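Replicative DNA helicase DnaB, 1st part (Mycobacterium tuberculosis, PDB 2R5U) probably unwinds duplex DNA ahead of the replisome as an ATP-dependent 5'-3' hexameric helicase, this chain being its N-terminal domain. Local coordinates at residues B[26-38]-B[125-137]. Residues are numbered along the deposited sequence; the frame is centred on the assembly and turned at random.
Sequences QPPQDLAAEQSVL and IVAEKALLRRLVE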
# COMPACT_ATOMS: atom_id res chain seq x y z
N GLN B 26 32.92 -9.53 -6.82
CA GLN B 26 32.51 -8.59 -5.72
C GLN B 26 32.85 -7.14 -6.06
O GLN B 26 33.88 -6.87 -6.68
CB GLN B 26 33.15 -9.00 -4.38
CG GLN B 26 32.71 -10.38 -3.89
CD GLN B 26 31.36 -10.34 -3.20
OE1 GLN B 26 30.31 -10.49 -3.84
NE2 GLN B 26 31.38 -10.13 -1.89
N PRO B 27 31.97 -6.20 -5.65
CA PRO B 27 32.11 -4.79 -6.01
C PRO B 27 33.44 -4.20 -5.51
O PRO B 27 33.94 -4.67 -4.50
CB PRO B 27 30.93 -4.13 -5.30
CG PRO B 27 29.93 -5.25 -5.11
CD PRO B 27 30.77 -6.43 -4.83
N PRO B 28 34.02 -3.23 -6.25
CA PRO B 28 35.25 -2.55 -5.82
C PRO B 28 35.14 -2.05 -4.37
O PRO B 28 34.15 -1.39 -4.03
CB PRO B 28 35.36 -1.37 -6.79
CG PRO B 28 34.68 -1.88 -8.06
CD PRO B 28 33.56 -2.76 -7.57
N GLN B 29 36.11 -2.40 -3.53
CA GLN B 29 36.04 -2.11 -2.09
C GLN B 29 37.41 -2.23 -1.42
O GLN B 29 38.31 -2.88 -1.95
CB GLN B 29 35.04 -3.06 -1.40
CG GLN B 29 35.48 -4.54 -1.42
CD GLN B 29 34.43 -5.50 -0.90
OE1 GLN B 29 34.47 -5.90 0.26
NE2 GLN B 29 33.49 -5.87 -1.75
N ASP B 30 37.57 -1.62 -0.25
CA ASP B 30 38.73 -1.89 0.60
C ASP B 30 38.27 -1.81 2.05
O ASP B 30 38.20 -0.72 2.62
CB ASP B 30 39.89 -0.91 0.32
CG ASP B 30 41.21 -1.36 0.96
OD1 ASP B 30 41.21 -1.93 2.06
OD2 ASP B 30 42.29 -1.13 0.36
N LEU B 31 37.91 -2.97 2.61
CA LEU B 31 37.41 -3.04 3.98
C LEU B 31 38.45 -2.61 5.00
O LEU B 31 38.11 -1.95 5.98
CB LEU B 31 36.86 -4.43 4.32
CG LEU B 31 35.36 -4.75 4.31
CD1 LEU B 31 34.73 -4.32 5.59
CD2 LEU B 31 34.60 -4.13 3.14
N ALA B 32 39.72 -2.97 4.78
CA ALA B 32 40.79 -2.59 5.66
C ALA B 32 40.90 -1.06 5.71
O ALA B 32 41.02 -0.48 6.78
CB ALA B 32 42.11 -3.20 5.21
N ALA B 33 40.87 -0.42 4.54
CA ALA B 33 40.96 1.05 4.49
C ALA B 33 39.73 1.73 5.14
O ALA B 33 39.87 2.77 5.80
CB ALA B 33 41.19 1.53 3.08
N GLU B 34 38.55 1.13 5.00
CA GLU B 34 37.36 1.63 5.71
C GLU B 34 37.54 1.62 7.23
O GLU B 34 37.13 2.56 7.92
CB GLU B 34 36.09 0.84 5.35
CG GLU B 34 35.62 1.05 3.89
CD GLU B 34 34.30 0.40 3.52
OE1 GLU B 34 33.54 -0.10 4.39
OE2 GLU B 34 33.99 0.43 2.30
N GLN B 35 38.08 0.52 7.74
CA GLN B 35 38.33 0.36 9.18
C GLN B 35 39.30 1.42 9.69
O GLN B 35 39.03 2.07 10.68
CB GLN B 35 38.84 -1.06 9.48
CG GLN B 35 37.76 -2.13 9.34
CD GLN B 35 38.32 -3.54 9.34
OE1 GLN B 35 39.51 -3.77 9.10
NE2 GLN B 35 37.46 -4.50 9.56
N SER B 36 40.41 1.60 8.97
CA SER B 36 41.44 2.59 9.31
C SER B 36 40.91 4.04 9.31
O SER B 36 41.28 4.84 10.19
CB SER B 36 42.62 2.47 8.34
OG SER B 36 43.28 1.22 8.49
N VAL B 37 40.07 4.37 8.32
CA VAL B 37 39.39 5.68 8.28
C VAL B 37 38.55 5.92 9.53
O VAL B 37 38.64 6.99 10.16
CB VAL B 37 38.48 5.85 7.05
CG1 VAL B 37 37.59 7.09 7.22
CG2 VAL B 37 39.31 6.05 5.83
N LEU B 38 37.74 4.93 9.89
CA LEU B 38 36.85 5.06 11.03
C LEU B 38 37.63 5.14 12.35
O LEU B 38 37.28 5.90 13.23
CB LEU B 38 35.81 3.94 11.06
CG LEU B 38 34.78 3.95 9.92
CD1 LEU B 38 33.92 2.70 9.98
CD2 LEU B 38 33.91 5.22 9.94
N ILE B 125 41.63 6.11 -0.60
CA ILE B 125 41.42 4.74 -1.05
C ILE B 125 39.93 4.44 -1.09
O ILE B 125 39.41 3.97 -2.11
CB ILE B 125 42.13 3.69 -0.15
CG1 ILE B 125 43.67 3.79 -0.23
CG2 ILE B 125 41.64 2.27 -0.49
CD1 ILE B 125 44.25 3.40 -1.58
N VAL B 126 39.24 4.74 0.00
CA VAL B 126 37.81 4.50 0.12
C VAL B 126 37.04 5.26 -0.97
O VAL B 126 36.10 4.73 -1.55
CB VAL B 126 37.25 4.81 1.54
CG1 VAL B 126 35.75 4.63 1.59
CG2 VAL B 126 37.90 3.90 2.60
N ALA B 127 37.44 6.50 -1.23
CA ALA B 127 36.84 7.36 -2.27
C ALA B 127 37.04 6.81 -3.69
O ALA B 127 36.11 6.82 -4.50
CB ALA B 127 37.40 8.76 -2.16
N GLU B 128 38.25 6.34 -3.99
CA GLU B 128 38.56 5.71 -5.26
C GLU B 128 37.70 4.48 -5.50
O GLU B 128 37.11 4.32 -6.57
CB GLU B 128 40.04 5.34 -5.34
CG GLU B 128 40.76 6.03 -6.48
CD GLU B 128 42.14 5.48 -6.72
OE1 GLU B 128 42.34 4.25 -6.56
OE2 GLU B 128 43.03 6.29 -7.07
N LYS B 129 37.60 3.61 -4.48
CA LYS B 129 36.78 2.41 -4.56
C LYS B 129 35.30 2.74 -4.69
O LYS B 129 34.55 2.05 -5.42
CB LYS B 129 37.06 1.50 -3.35
CG LYS B 129 38.52 1.04 -3.26
CD LYS B 129 38.94 0.08 -4.36
CE LYS B 129 40.41 -0.30 -4.22
NZ LYS B 129 40.82 -1.30 -5.27
N ALA B 130 34.87 3.81 -4.01
CA ALA B 130 33.50 4.27 -4.14
C ALA B 130 33.24 4.76 -5.57
O ALA B 130 32.23 4.39 -6.15
CB ALA B 130 33.19 5.35 -3.14
N LEU B 131 34.15 5.56 -6.13
CA LEU B 131 34.04 6.02 -7.53
C LEU B 131 33.82 4.84 -8.49
O LEU B 131 32.83 4.80 -9.22
CB LEU B 131 35.26 6.84 -7.96
CG LEU B 131 35.15 7.66 -9.26
CD1 LEU B 131 33.81 8.40 -9.34
CD2 LEU B 131 36.29 8.65 -9.38
N LEU B 132 34.73 3.87 -8.42
CA LEU B 132 34.65 2.65 -9.21
C LEU B 132 33.38 1.81 -9.01
O LEU B 132 32.80 1.33 -10.00
CB LEU B 132 35.91 1.81 -9.00
CG LEU B 132 37.22 2.45 -9.44
CD1 LEU B 132 38.39 1.64 -8.92
CD2 LEU B 132 37.28 2.59 -10.97
N ARG B 133 32.94 1.65 -7.76
CA ARG B 133 31.67 0.99 -7.48
C ARG B 133 30.47 1.69 -8.08
O ARG B 133 29.57 1.03 -8.59
CB ARG B 133 31.41 0.82 -5.97
CG ARG B 133 31.34 -0.60 -5.53
CD ARG B 133 30.83 -0.85 -4.09
NE ARG B 133 30.61 0.34 -3.24
CZ ARG B 133 31.55 1.07 -2.64
NH1 ARG B 133 32.85 0.79 -2.77
NH2 ARG B 133 31.18 2.10 -1.89
N ARG B 134 30.44 3.02 -7.98
CA ARG B 134 29.34 3.79 -8.56
C ARG B 134 29.31 3.69 -10.09
O ARG B 134 28.24 3.76 -10.69
CB ARG B 134 29.39 5.25 -8.11
CG ARG B 134 28.67 5.43 -6.78
CD ARG B 134 28.90 6.76 -6.11
NE ARG B 134 28.50 6.68 -4.70
CZ ARG B 134 28.44 7.71 -3.86
NH1 ARG B 134 28.74 8.94 -4.26
NH2 ARG B 134 28.06 7.50 -2.60
N LEU B 135 30.48 3.50 -10.68
CA LEU B 135 30.62 3.28 -12.11
C LEU B 135 30.05 1.92 -12.52
O LEU B 135 29.22 1.84 -13.42
CB LEU B 135 32.08 3.42 -12.51
CG LEU B 135 32.45 3.89 -13.91
CD1 LEU B 135 31.61 5.10 -14.35
CD2 LEU B 135 33.91 4.22 -13.94
N VAL B 136 30.48 0.86 -11.83
CA VAL B 136 29.86 -0.46 -11.97
C VAL B 136 28.33 -0.40 -11.81
O VAL B 136 27.59 -0.89 -12.68
CB VAL B 136 30.47 -1.48 -10.98
CG1 VAL B 136 29.65 -2.76 -10.94
CG2 VAL B 136 31.90 -1.79 -11.37
N GLU B 137 27.85 0.22 -10.74
CA GLU B 137 26.40 0.34 -10.50
C GLU B 137 25.65 1.15 -11.56
O GLU B 137 24.53 0.79 -11.95
CB GLU B 137 26.12 0.91 -9.10
CG GLU B 137 26.50 -0.04 -7.96
CD GLU B 137 26.44 0.62 -6.58
OE1 GLU B 137 26.17 1.84 -6.50
OE2 GLU B 137 26.68 -0.10 -5.58
O HOH W 1 38.68 -3.74 -5.09
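Pro28 fits its ring between Leu132 and Arg133 in the all-helical N-terminal domain of DnaB, a worked example of an extended arm laid along a long helix before turning into a helix of its own. Residues 27-30 follow helix 119-147 in the reverse sense, and the first helix then crosses it, the axes of 31-38 and 125-137 coming within 9.5 Å at a signed crossing angle of -133°. The Pro28 ring is the main bump: CB lies 3.9 Å from Leu132 CB, CD rests on Arg133 CG, and Val136 lies more loosely beyond. Gly146 of a second subunit packs on both Pro28 and Leu132, bringing this seam to a subunit boundary. Pro27 CB presses on Arg133 CD, so that arginine's aliphatic part fills the bend between the two prolines. Further along, Lys129 lays its methylenes against the backbone of Gln29, while its NZ and Gln29 N both donate to one water. Asp30 caps the new helix through OD1, accepting from Ala33 N, and Ile125 CG2 nestles between Asp30 and Ala33, 3.7 Å from Ala33 CB. Val126 CG2 settles in the hollow formed by Ala33, Glu34 and Val37; Glu34 itself reaches past it to His65 and Tyr61 N. The sharp turn of Arg133 at chi3 (-6°) folds its guanidinium back to the arm, where NH1 donates to Pro28 O at 2.8 Å with the oxygen almost in the guanidinium plane, while NH2 holds Asp59 O.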